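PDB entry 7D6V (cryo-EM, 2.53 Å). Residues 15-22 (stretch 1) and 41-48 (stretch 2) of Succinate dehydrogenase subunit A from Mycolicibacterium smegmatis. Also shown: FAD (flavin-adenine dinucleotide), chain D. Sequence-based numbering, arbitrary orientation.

Stretch 1, residues 15-22: GAGGAGLR
Stretch 2, residues 41-48: LFGKAHTV

A glycine-rich turn can bring its backbone close to a dinucleotide because its glycines have no side chains to block the approach of ribose and phosphate, and subunit A of succinate dehydrogenase illustrates how a second segment can complete such a site. Residues 15-17 form a loop that leads into a helix beginning at Gly18. The second stretch makes a type II beta turn from Leu41 to Lys44 through Phe42 (-65/125) and Gly43 (85/16), closed by Lys44 N to Leu41 O at 3.2 Å; beyond Ala45 (-76/172) it enters a 3-10 segment at His46, with Val48 N bonded to Ala45 O at 3.1 Å. The register is set by Gly17 and Ala45, whose CA atoms, 5.5 Å apart, are the nearest pair across the stretches. From Ala16 to Gly18 the contacts move onward along stretch 2 to Thr47, while Leu21 returns to Phe42. No hydrogen bond joins the stretches directly; they bury 229 Å² between them and share the FAD.

Gly15, at phi/psi 132/135, adopts angles that call for glycine, and its CA lies 3.1 Å from FAD O4B, leaving no room for a CB. Ala16 (-120/82) donates from N to FAD O3B at 3.2 Å. Its CB points toward the second stretch and meets the edge of the Phe42 ring, with Ala16 CB to Phe42 CE1 at 4.3 Å. Phe42 (chi1 -167°, t; chi2 29°) starts sideways, but its ring reaches back to the first stretch. Ala16 O also packs 3.2 Å from Ala45 CB.

Gly17 (-120/-158) is the N-cap residue. Its CA sits 3.0 Å from FAD O1A, and an ideal CB would clash with that oxygen; across the interface, Gly17 CA lies 4.0 Å from Ala45 CB and 3.9 Å from Thr47 OG1. The helix then starts with Gly18 (-60/-50), whose N is 3.5 Å from Thr47 OG1. Thr47 (chi1 -57°, m) uses that hydroxyl as a relay along the cofactor: FAD O4' donates to Thr47 OG1 at 3.3 Å, and Thr47 OG1 donates to FAD O1A at 2.7 Å. Ala19 (-64/-47) adds a weak hydrogen bond from N to FAD O1P at 3.4 Å.

At Gly20 (-65/-44) an ideal CB would strike Gly15 O. One turn into the helix, Leu21 (-68/-39; chi1 m, chi2 t) donates from N to Gly17 O at 2.9 Å and brings CD2 to 4.0 Å from Phe42 CE1, an apolar contact at the ring edge beside Ala16. Arg22 N to Gly18 O, 3.0 Å, continues the helical pattern, while its side chain bonds elsewhere in the structure.

The firmest link is covalent: His46 (chi1 -174°, t; chi2 88°) turns its ring end away from the first stretch and joins NE2 to FAD C8M at 1.7 Å.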

# COMPACT_ATOMS: atom_id res chain seq x y z
N GLY A 15 1.46 18.59 7.00
CA GLY A 15 1.91 17.25 6.68
C GLY A 15 1.15 16.18 7.41
O GLY A 15 0.92 16.29 8.62
N ALA A 16 0.75 15.13 6.70
CA ALA A 16 -0.02 14.04 7.30
C ALA A 16 0.78 12.75 7.14
O ALA A 16 0.53 11.95 6.25
CB ALA A 16 -1.38 13.93 6.66
N GLY A 17 1.72 12.55 8.06
CA GLY A 17 2.41 11.29 8.21
C GLY A 17 2.13 10.80 9.61
O GLY A 17 1.15 11.24 10.22
N GLY A 18 2.99 9.94 10.15
CA GLY A 18 2.79 9.51 11.52
C GLY A 18 2.83 10.67 12.49
O GLY A 18 1.92 10.86 13.31
N ALA A 19 3.87 11.51 12.38
CA ALA A 19 4.04 12.62 13.31
C ALA A 19 2.90 13.62 13.17
O ALA A 19 2.30 14.04 14.17
CB ALA A 19 5.39 13.30 13.06
N GLY A 20 2.57 14.00 11.94
CA GLY A 20 1.54 14.99 11.73
C GLY A 20 0.17 14.52 12.18
O GLY A 20 -0.56 15.26 12.84
N LEU A 21 -0.19 13.28 11.84
CA LEU A 21 -1.50 12.77 12.23
C LEU A 21 -1.60 12.59 13.74
O LEU A 21 -2.65 12.89 14.34
CB LEU A 21 -1.80 11.47 11.50
CG LEU A 21 -2.00 11.65 9.99
CD1 LEU A 21 -2.50 10.37 9.34
CD2 LEU A 21 -2.95 12.80 9.72
N ARG A 22 -0.53 12.12 14.39
CA ARG A 22 -0.55 12.00 15.84
C ARG A 22 -0.70 13.37 16.50
O ARG A 22 -1.44 13.53 17.48
CB ARG A 22 0.71 11.29 16.33
CG ARG A 22 0.61 10.74 17.74
CD ARG A 22 -0.67 9.96 17.93
NE ARG A 22 -0.91 9.61 19.32
CZ ARG A 22 -1.59 10.36 20.18
NH1 ARG A 22 -1.75 9.95 21.43
NH2 ARG A 22 -2.10 11.51 19.79
N LEU A 41 -2.08 13.08 -1.51
CA LEU A 41 -3.41 12.67 -1.09
C LEU A 41 -3.38 12.20 0.36
O LEU A 41 -2.33 11.86 0.91
CB LEU A 41 -3.95 11.57 -2.00
CG LEU A 41 -4.38 11.95 -3.41
CD1 LEU A 41 -4.79 10.72 -4.20
CD2 LEU A 41 -5.51 12.95 -3.38
N PHE A 42 -4.56 12.19 0.98
CA PHE A 42 -4.67 11.81 2.38
C PHE A 42 -4.31 10.34 2.57
O PHE A 42 -4.88 9.46 1.92
CB PHE A 42 -6.10 12.07 2.87
CG PHE A 42 -6.25 12.01 4.36
CD1 PHE A 42 -5.20 12.33 5.20
CD2 PHE A 42 -7.46 11.64 4.93
CE1 PHE A 42 -5.35 12.27 6.57
CE2 PHE A 42 -7.61 11.59 6.30
CZ PHE A 42 -6.55 11.90 7.12
N GLY A 43 -3.35 10.08 3.45
CA GLY A 43 -2.92 8.72 3.72
C GLY A 43 -1.87 8.17 2.78
O GLY A 43 -1.67 6.96 2.75
N LYS A 44 -1.19 9.03 2.02
CA LYS A 44 -0.21 8.59 1.03
C LYS A 44 1.16 9.20 1.28
O LYS A 44 1.94 9.40 0.35
CB LYS A 44 -0.69 8.91 -0.38
CG LYS A 44 -2.05 8.34 -0.72
CD LYS A 44 -2.22 8.17 -2.21
CE LYS A 44 -3.55 7.52 -2.54
NZ LYS A 44 -3.79 6.32 -1.71
N ALA A 45 1.48 9.50 2.54
CA ALA A 45 2.78 10.06 2.88
C ALA A 45 3.85 8.98 2.84
O ALA A 45 3.57 7.79 2.70
CB ALA A 45 2.73 10.72 4.25
N HIS A 46 5.11 9.42 2.98
CA HIS A 46 6.25 8.51 2.87
C HIS A 46 6.25 7.44 3.96
O HIS A 46 6.95 6.44 3.83
CB HIS A 46 7.55 9.31 2.92
CG HIS A 46 8.78 8.50 2.67
ND1 HIS A 46 9.28 8.26 1.41
CD2 HIS A 46 9.62 7.88 3.53
CE1 HIS A 46 10.37 7.53 1.50
NE2 HIS A 46 10.60 7.28 2.78
N THR A 47 5.46 7.63 5.02
CA THR A 47 5.38 6.64 6.09
C THR A 47 4.90 5.28 5.57
O THR A 47 5.26 4.24 6.13
CB THR A 47 4.47 7.15 7.20
OG1 THR A 47 4.97 8.41 7.68
CG2 THR A 47 4.41 6.18 8.37
N VAL A 48 4.11 5.27 4.49
CA VAL A 48 3.58 4.02 3.96
C VAL A 48 4.69 3.08 3.50
O VAL A 48 4.47 1.87 3.41
CB VAL A 48 2.60 4.28 2.79
CG1 VAL A 48 1.46 5.15 3.23
CG2 VAL A 48 3.32 4.88 1.60
PA FAD D . 6.13 11.67 6.22
O1A FAD D . 4.93 10.94 6.68
O2A FAD D . 7.14 10.96 5.40
O5B FAD D . 5.62 12.89 5.33
C5B FAD D . 5.53 14.22 5.81
C4B FAD D . 4.24 14.86 5.30
O4B FAD D . 4.42 16.26 5.12
C3B FAD D . 3.77 14.33 3.97
O3B FAD D . 2.37 14.14 4.07
C2B FAD D . 4.03 15.46 3.00
O2B FAD D . 3.11 15.48 1.92
C1B FAD D . 3.84 16.66 3.89
N9A FAD D . 4.54 17.84 3.34
C8A FAD D . 5.84 17.93 3.06
N7A FAD D . 6.14 19.15 2.58
C5A FAD D . 5.00 19.86 2.55
C6A FAD D . 4.60 21.21 2.15
N6A FAD D . 5.49 22.10 1.67
N1A FAD D . 3.31 21.54 2.27
C2A FAD D . 2.40 20.69 2.75
N3A FAD D . 2.69 19.45 3.12
C4A FAD D . 3.95 18.98 3.05
N1 FAD D . 11.87 3.92 9.58
C2 FAD D . 11.78 2.87 10.42
O2 FAD D . 11.81 3.09 11.64
N3 FAD D . 11.66 1.61 10.01
C4 FAD D . 11.63 1.29 8.72
O4 FAD D . 11.51 0.12 8.36
C4X FAD D . 11.72 2.37 7.73
N5 FAD D . 11.69 2.13 6.41
C5X FAD D . 11.78 3.13 5.53
C6 FAD D . 11.74 2.86 4.17
C7 FAD D . 11.84 3.89 3.26
C7M FAD D . 11.80 3.61 1.78
C8 FAD D . 11.97 5.29 3.73
C8M FAD D . 12.07 6.41 2.74
C9 FAD D . 12.00 5.57 5.08
C9A FAD D . 11.91 4.54 5.99
N10 FAD D . 11.95 4.82 7.36
C10 FAD D . 11.85 3.74 8.25
C1' FAD D . 12.06 6.19 7.85
C2' FAD D . 10.70 6.67 8.34
O2' FAD D . 9.66 6.13 7.51
C3' FAD D . 10.56 8.18 8.29
O3' FAD D . 11.49 8.74 9.22
C4' FAD D . 9.16 8.60 8.69
O4' FAD D . 8.22 8.06 7.78
C5' FAD D . 8.99 10.11 8.69
O5' FAD D . 7.60 10.38 8.87
P FAD D . 7.02 11.86 8.96
O1P FAD D . 5.64 11.74 9.52
O2P FAD D . 7.99 12.74 9.64
O3P FAD D . 6.92 12.35 7.43